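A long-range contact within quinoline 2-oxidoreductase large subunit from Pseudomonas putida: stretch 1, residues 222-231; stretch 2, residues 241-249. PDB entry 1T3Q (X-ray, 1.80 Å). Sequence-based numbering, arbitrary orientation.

Stretch 1 222-231: ATQMPSFVRT
Stretch 2 241-249: EHLIEVRVP

Residues 226-231 form the first turns of a helix, with Met225 at the N-cap; residues 222-225 lead in as an extended loop and turn (Thr223 phi/psi -124/157). Stretch 2 begins with a 3-10 segment at 241-242, passes Leu243 (-95/14) and continues as strand 244-247. Helix and strand axes approach to 7.9 Å with their N-to-C directions at 147°, roughly antiparallel. The register is set by CA-CA distances of 5.9 Å for Arg230-Val246 and 6.4 Å for Thr231-Glu241.

Arg230 dominates the polar contact. Its CB points toward the strand, and chi1 to chi3 are all t (173°, 177°, 176°), with chi4 at -110°, so the extended chain carries the guanidinium past Ile244. There Arg230 NE donates to Ile244 O (2.8 Å, N-H...O angle 148°), the oxygen lying at the guanidinium edge. Glu241 CG covers one face. Arg230 NH2 and Glu241 OE1, 3.5 Å apart, make a salt bridge by charge alone, since the oxygen lies well out of the guanidinium plane and no N-H points at it. Arg230 NH1 donates a weak bond to water 1 (3.1 Å), which itself donates to His242 O (2.6 Å); NH1 and NH2 are also satisfied elsewhere in the structure. Glu241 O accepts from Ile244 N at 3.1 Å.

Thr231 (chi1 m) places OG1 2.9 Å from Glu241 OE1 and 3.0 Å from Ser227 O; its single proton cannot be assigned between them. In the loop, Met225 N donates to Thr223 OG1 (3.0 Å, 167°).

Alternation along the strand turns Ile244 and Val246 toward the helix, while Glu245 and Arg247 point away and pair with each other (Arg247 NE to Glu245 OE1, 3.0 Å). Apolar packing completes the contact: Pro226 CB lies 3.6 Å from Val248 CG2, and Arg230 CB 3.6 Å from Val246 CG2.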

ATOM      1  N   ALA B 222      -2.119   0.689  15.296  1.00 16.53           N
ATOM      2  CA  ALA B 222      -3.457   0.340  15.762  1.00 17.27           C
ATOM      3  C   ALA B 222      -3.852   1.407  16.780  1.00 15.72           C
ATOM      4  O   ALA B 222      -3.751   1.200  17.990  1.00 15.11           O
ATOM      5  CB  ALA B 222      -3.444  -1.033  16.414  1.00 17.40           C
ATOM      6  N   THR B 223      -4.297   2.550  16.276  1.00 15.48           N
ATOM      7  CA  THR B 223      -4.671   3.659  17.142  1.00 15.06           C
ATOM      8  C   THR B 223      -6.094   4.148  16.916  1.00 15.45           C
ATOM      9  O   THR B 223      -6.681   3.942  15.848  1.00 15.17           O
ATOM     10  CB  THR B 223      -3.707   4.851  16.932  1.00 13.66           C
ATOM     11  OG1 THR B 223      -4.067   5.921  17.812  1.00 16.08           O
ATOM     12  CG2 THR B 223      -3.788   5.354  15.489  1.00 15.02           C
ATOM     13  N   GLN B 224      -6.642   4.796  17.936  1.00 16.27           N
ATOM     14  CA  GLN B 224      -7.985   5.365  17.861  1.00 17.35           C
ATOM     15  C   GLN B 224      -7.865   6.861  17.541  1.00 19.59           C
ATOM     16  O   GLN B 224      -8.872   7.537  17.314  1.00 20.58           O
ATOM     17  CB  GLN B 224      -8.714   5.204  19.203  1.00 16.99           C
ATOM     18  CG  GLN B 224      -8.689   3.793  19.760  1.00 16.33           C
ATOM     19  CD  GLN B 224      -9.371   3.674  21.107  1.00 18.41           C
ATOM     20  OE1 GLN B 224      -8.981   2.851  21.932  1.00 16.15           O
ATOM     21  NE2 GLN B 224     -10.401   4.489  21.335  1.00 20.18           N
ATOM     22  N   MET B 225      -6.632   7.370  17.507  1.00 19.07           N
ATOM     23  CA  MET B 225      -6.394   8.802  17.253  1.00 20.99           C
ATOM     24  C   MET B 225      -5.241   9.057  16.267  1.00 20.13           C
ATOM     25  O   MET B 225      -4.206   9.605  16.642  1.00 18.97           O
ATOM     26  CB  MET B 225      -6.080   9.496  18.588  1.00 21.49           C
ATOM     27  CG  MET B 225      -7.122   9.262  19.688  1.00 25.28           C
ATOM     28  SD  MET B 225      -6.609   9.860  21.333  1.00 29.38           S
ATOM     29  CE  MET B 225      -6.665  11.663  21.073  1.00 29.92           C
ATOM     30  N   PRO B 226      -5.422   8.702  14.984  1.00 20.33           N
ATOM     31  CA  PRO B 226      -4.365   8.899  13.982  1.00 20.13           C
ATOM     32  C   PRO B 226      -3.799  10.312  13.784  1.00 19.63           C
ATOM     33  O   PRO B 226      -2.580  10.478  13.681  1.00 16.72           O
ATOM     34  CB  PRO B 226      -4.989   8.328  12.708  1.00 19.88           C
ATOM     35  CG  PRO B 226      -6.444   8.566  12.911  1.00 19.35           C
ATOM     36  CD  PRO B 226      -6.656   8.202  14.350  1.00 18.86           C
ATOM     37  N   SER B 227      -4.665  11.322  13.721  1.00 17.91           N
ATOM     38  CA  SER B 227      -4.193  12.696  13.530  1.00 18.60           C
ATOM     39  C   SER B 227      -3.332  13.135  14.712  1.00 17.89           C
ATOM     40  O   SER B 227      -2.342  13.852  14.541  1.00 17.45           O
ATOM     41  CB  SER B 227      -5.375  13.662  13.375  1.00 20.63           C
ATOM     42  OG  SER B 227      -6.121  13.378  12.205  1.00 20.27           O
ATOM     43  N   PHE B 228      -3.728  12.700  15.905  1.00 17.68           N
ATOM     44  CA  PHE B 228      -3.018  13.010  17.142  1.00 18.23           C
ATOM     45  C   PHE B 228      -1.617  12.397  17.108  1.00 19.09           C
ATOM     46  O   PHE B 228      -0.628  13.058  17.425  1.00 18.18           O
ATOM     47  CB  PHE B 228      -3.817  12.454  18.323  1.00 18.68           C
ATOM     48  CG  PHE B 228      -3.040  12.347  19.602  1.00 21.26           C
ATOM     49  CD1 PHE B 228      -2.707  13.482  20.337  1.00 22.95           C
ATOM     50  CD2 PHE B 228      -2.663  11.100  20.089  1.00 21.02           C
ATOM     51  CE1 PHE B 228      -2.011  13.372  21.545  1.00 21.31           C
ATOM     52  CE2 PHE B 228      -1.967  10.981  21.296  1.00 24.09           C
ATOM     53  CZ  PHE B 228      -1.642  12.121  22.024  1.00 22.90           C
ATOM     54  N   VAL B 229      -1.537  11.129  16.718  1.00 18.10           N
ATOM     55  CA  VAL B 229      -0.250  10.447  16.650  1.00 17.00           C
ATOM     56  C   VAL B 229       0.687  11.137  15.662  1.00 16.95           C
ATOM     57  O   VAL B 229       1.864  11.356  15.959  1.00 18.55           O
ATOM     58  CB  VAL B 229      -0.431   8.963  16.250  1.00 16.57           C
ATOM     59  CG1 VAL B 229       0.927   8.295  16.050  1.00 16.82           C
ATOM     60  CG2 VAL B 229      -1.211   8.235  17.334  1.00 18.57           C
ATOM     61  N   ARG B 230       0.166  11.479  14.488  1.00 16.11           N
ATOM     62  CA  ARG B 230       0.967  12.145  13.467  1.00 17.90           C
ATOM     63  C   ARG B 230       1.583  13.439  14.004  1.00 18.93           C
ATOM     64  O   ARG B 230       2.784  13.669  13.862  1.00 17.83           O
ATOM     65  CB  ARG B 230       0.106  12.456  12.239  1.00 17.26           C
ATOM     66  CG  ARG B 230       0.805  13.305  11.170  1.00 19.42           C
ATOM     67  CD  ARG B 230      -0.102  13.503   9.979  1.00 23.38           C
ATOM     68  NE  ARG B 230       0.454  14.385   8.948  1.00 25.96           N
ATOM     69  CZ  ARG B 230      -0.006  15.605   8.678  1.00 24.72           C
ATOM     70  NH1 ARG B 230       0.551  16.330   7.716  1.00 25.30           N
ATOM     71  NH2 ARG B 230      -1.018  16.106   9.375  1.00 24.29           N
ATOM     72  N   THR B 231       0.757  14.277  14.620  1.00 19.54           N
ATOM     73  CA  THR B 231       1.231  15.543  15.169  1.00 19.55           C
ATOM     74  C   THR B 231       2.247  15.345  16.295  1.00 19.57           C
ATOM     75  O   THR B 231       3.234  16.081  16.376  1.00 20.50           O
ATOM     76  CB  THR B 231       0.057  16.387  15.707  1.00 20.61           C
ATOM     77  OG1 THR B 231      -0.931  16.542  14.681  1.00 19.73           O
ATOM     78  CG2 THR B 231       0.547  17.767  16.135  1.00 22.28           C
ATOM     79  N   GLU B 241       5.907  17.702   9.997  1.00 20.42           N
ATOM     80  CA  GLU B 241       4.594  17.063   9.990  1.00 19.64           C
ATOM     81  C   GLU B 241       4.043  16.662   8.632  1.00 19.82           C
ATOM     82  O   GLU B 241       3.414  15.608   8.503  1.00 19.10           O
ATOM     83  CB  GLU B 241       3.574  17.962  10.704  1.00 21.12           C
ATOM     84  CG  GLU B 241       2.281  17.250  11.060  1.00 22.78           C
ATOM     85  CD  GLU B 241       1.294  18.142  11.798  1.00 25.60           C
ATOM     86  OE1 GLU B 241       0.281  17.607  12.299  1.00 28.35           O
ATOM     87  OE2 GLU B 241       1.525  19.369  11.869  1.00 25.17           O
ATOM     88  N   HIS B 242       4.265  17.489   7.617  1.00 17.82           N
ATOM     89  CA  HIS B 242       3.738  17.178   6.298  1.00 18.58           C
ATOM     90  C   HIS B 242       4.425  15.974   5.662  1.00 17.81           C
ATOM     91  O   HIS B 242       3.925  15.411   4.690  1.00 17.77           O
ATOM     92  CB  HIS B 242       3.862  18.396   5.377  1.00 19.81           C
ATOM     93  CG  HIS B 242       5.263  18.898   5.222  1.00 19.63           C
ATOM     94  ND1 HIS B 242       5.844  19.107   3.991  1.00 21.54           N
ATOM     95  CD2 HIS B 242       6.184  19.271   6.141  1.00 18.58           C
ATOM     96  CE1 HIS B 242       7.063  19.590   4.158  1.00 20.87           C
ATOM     97  NE2 HIS B 242       7.292  19.700   5.453  1.00 21.18           N
ATOM     98  N   LEU B 243       5.569  15.581   6.211  1.00 17.62           N
ATOM     99  CA  LEU B 243       6.307  14.438   5.681  1.00 18.33           C
ATOM    100  C   LEU B 243       5.948  13.164   6.439  1.00 18.03           C
ATOM    101  O   LEU B 243       6.639  12.151   6.336  1.00 19.67           O
ATOM    102  CB  LEU B 243       7.817  14.687   5.778  1.00 17.98           C
ATOM    103  CG  LEU B 243       8.312  15.914   5.007  1.00 17.93           C
ATOM    104  CD1 LEU B 243       9.822  16.054   5.143  1.00 19.98           C
ATOM    105  CD2 LEU B 243       7.926  15.768   3.545  1.00 20.79           C
ATOM    106  N   ILE B 244       4.866  13.221   7.206  1.00 17.53           N
ATOM    107  CA  ILE B 244       4.428  12.065   7.973  1.00 17.63           C
ATOM    108  C   ILE B 244       2.993  11.680   7.652  1.00 18.40           C
ATOM    109  O   ILE B 244       2.109  12.541   7.570  1.00 17.60           O
ATOM    110  CB  ILE B 244       4.470  12.328   9.491  1.00 17.57           C
ATOM    111  CG1 ILE B 244       5.878  12.731   9.936  1.00 17.50           C
ATOM    112  CG2 ILE B 244       4.012  11.077  10.242  1.00 16.40           C
ATOM    113  CD1 ILE B 244       5.966  13.073  11.426  1.00 18.71           C
ATOM    114  N   GLU B 245       2.766  10.386   7.464  1.00 17.87           N
ATOM    115  CA  GLU B 245       1.419   9.889   7.233  1.00 17.61           C
ATOM    116  C   GLU B 245       1.198   8.752   8.210  1.00 17.07           C
ATOM    117  O   GLU B 245       2.044   7.868   8.349  1.00 17.68           O
ATOM    118  CB  GLU B 245       1.217   9.343   5.819  1.00 17.95           C
ATOM    119  CG  GLU B 245      -0.188   8.742   5.655  1.00 19.55           C
ATOM    120  CD  GLU B 245      -0.402   8.004   4.347  1.00 22.51           C
ATOM    121  OE1 GLU B 245      -1.540   7.537   4.110  1.00 22.37           O
ATOM    122  OE2 GLU B 245       0.554   7.885   3.555  1.00 23.89           O
ATOM    123  N   VAL B 246       0.073   8.788   8.905  1.00 15.34           N
ATOM    124  CA  VAL B 246      -0.255   7.723   9.835  1.00 15.36           C
ATOM    125  C   VAL B 246      -1.404   6.948   9.198  1.00 15.86           C
ATOM    126  O   VAL B 246      -2.350   7.545   8.696  1.00 16.13           O
ATOM    127  CB  VAL B 246      -0.690   8.283  11.197  1.00 16.18           C
ATOM    128  CG1 VAL B 246      -1.324   7.184  12.042  1.00 15.47           C
ATOM    129  CG2 VAL B 246       0.532   8.869  11.923  1.00 17.45           C
ATOM    130  N   ARG B 247      -1.298   5.625   9.195  1.00 16.09           N
ATOM    131  CA  ARG B 247      -2.340   4.775   8.622  1.00 14.40           C
ATOM    132  C   ARG B 247      -2.877   3.865   9.707  1.00 14.69           C
ATOM    133  O   ARG B 247      -2.128   3.399  10.560  1.00 14.42           O
ATOM    134  CB  ARG B 247      -1.781   3.935   7.471  1.00 15.10           C
ATOM    135  CG  ARG B 247      -1.423   4.758   6.245  1.00 17.91           C
ATOM    136  CD  ARG B 247      -0.888   3.907   5.105  1.00 20.92           C
ATOM    137  NE  ARG B 247      -0.436   4.764   4.012  1.00 23.90           N
ATOM    138  CZ  ARG B 247       0.239   4.346   2.947  1.00 25.57           C
ATOM    139  NH1 ARG B 247       0.604   5.217   2.016  1.00 26.65           N
ATOM    140  NH2 ARG B 247       0.549   3.064   2.810  1.00 25.98           N
ATOM    141  N   VAL B 248      -4.181   3.617   9.681  1.00 14.68           N
ATOM    142  CA  VAL B 248      -4.794   2.758  10.680  1.00 14.94           C
ATOM    143  C   VAL B 248      -5.456   1.577   9.990  1.00 17.10           C
ATOM    144  O   VAL B 248      -6.369   1.754   9.190  1.00 15.65           O
ATOM    145  CB  VAL B 248      -5.874   3.509  11.486  1.00 14.47           C
ATOM    146  CG1 VAL B 248      -6.361   2.641  12.649  1.00 13.92           C
ATOM    147  CG2 VAL B 248      -5.306   4.834  12.007  1.00 17.69           C
ATOM    148  N   PRO B 249      -4.980   0.359  10.269  1.00 17.62           N
ATOM    149  CA  PRO B 249      -5.589  -0.818   9.638  1.00 17.91           C
ATOM    150  C   PRO B 249      -6.812  -1.176  10.469  1.00 16.27           C
ATOM    151  O   PRO B 249      -7.268  -0.368  11.272  1.00 14.97           O
ATOM    152  CB  PRO B 249      -4.484  -1.862   9.736  1.00 18.67           C
ATOM    153  CG  PRO B 249      -3.828  -1.527  11.049  1.00 20.64           C
ATOM    154  CD  PRO B 249      -3.774  -0.001  11.037  1.00 18.26           C
TER
HETATM  155  O   HOH W   1       1.309  15.693   4.765  1.00 16.97           O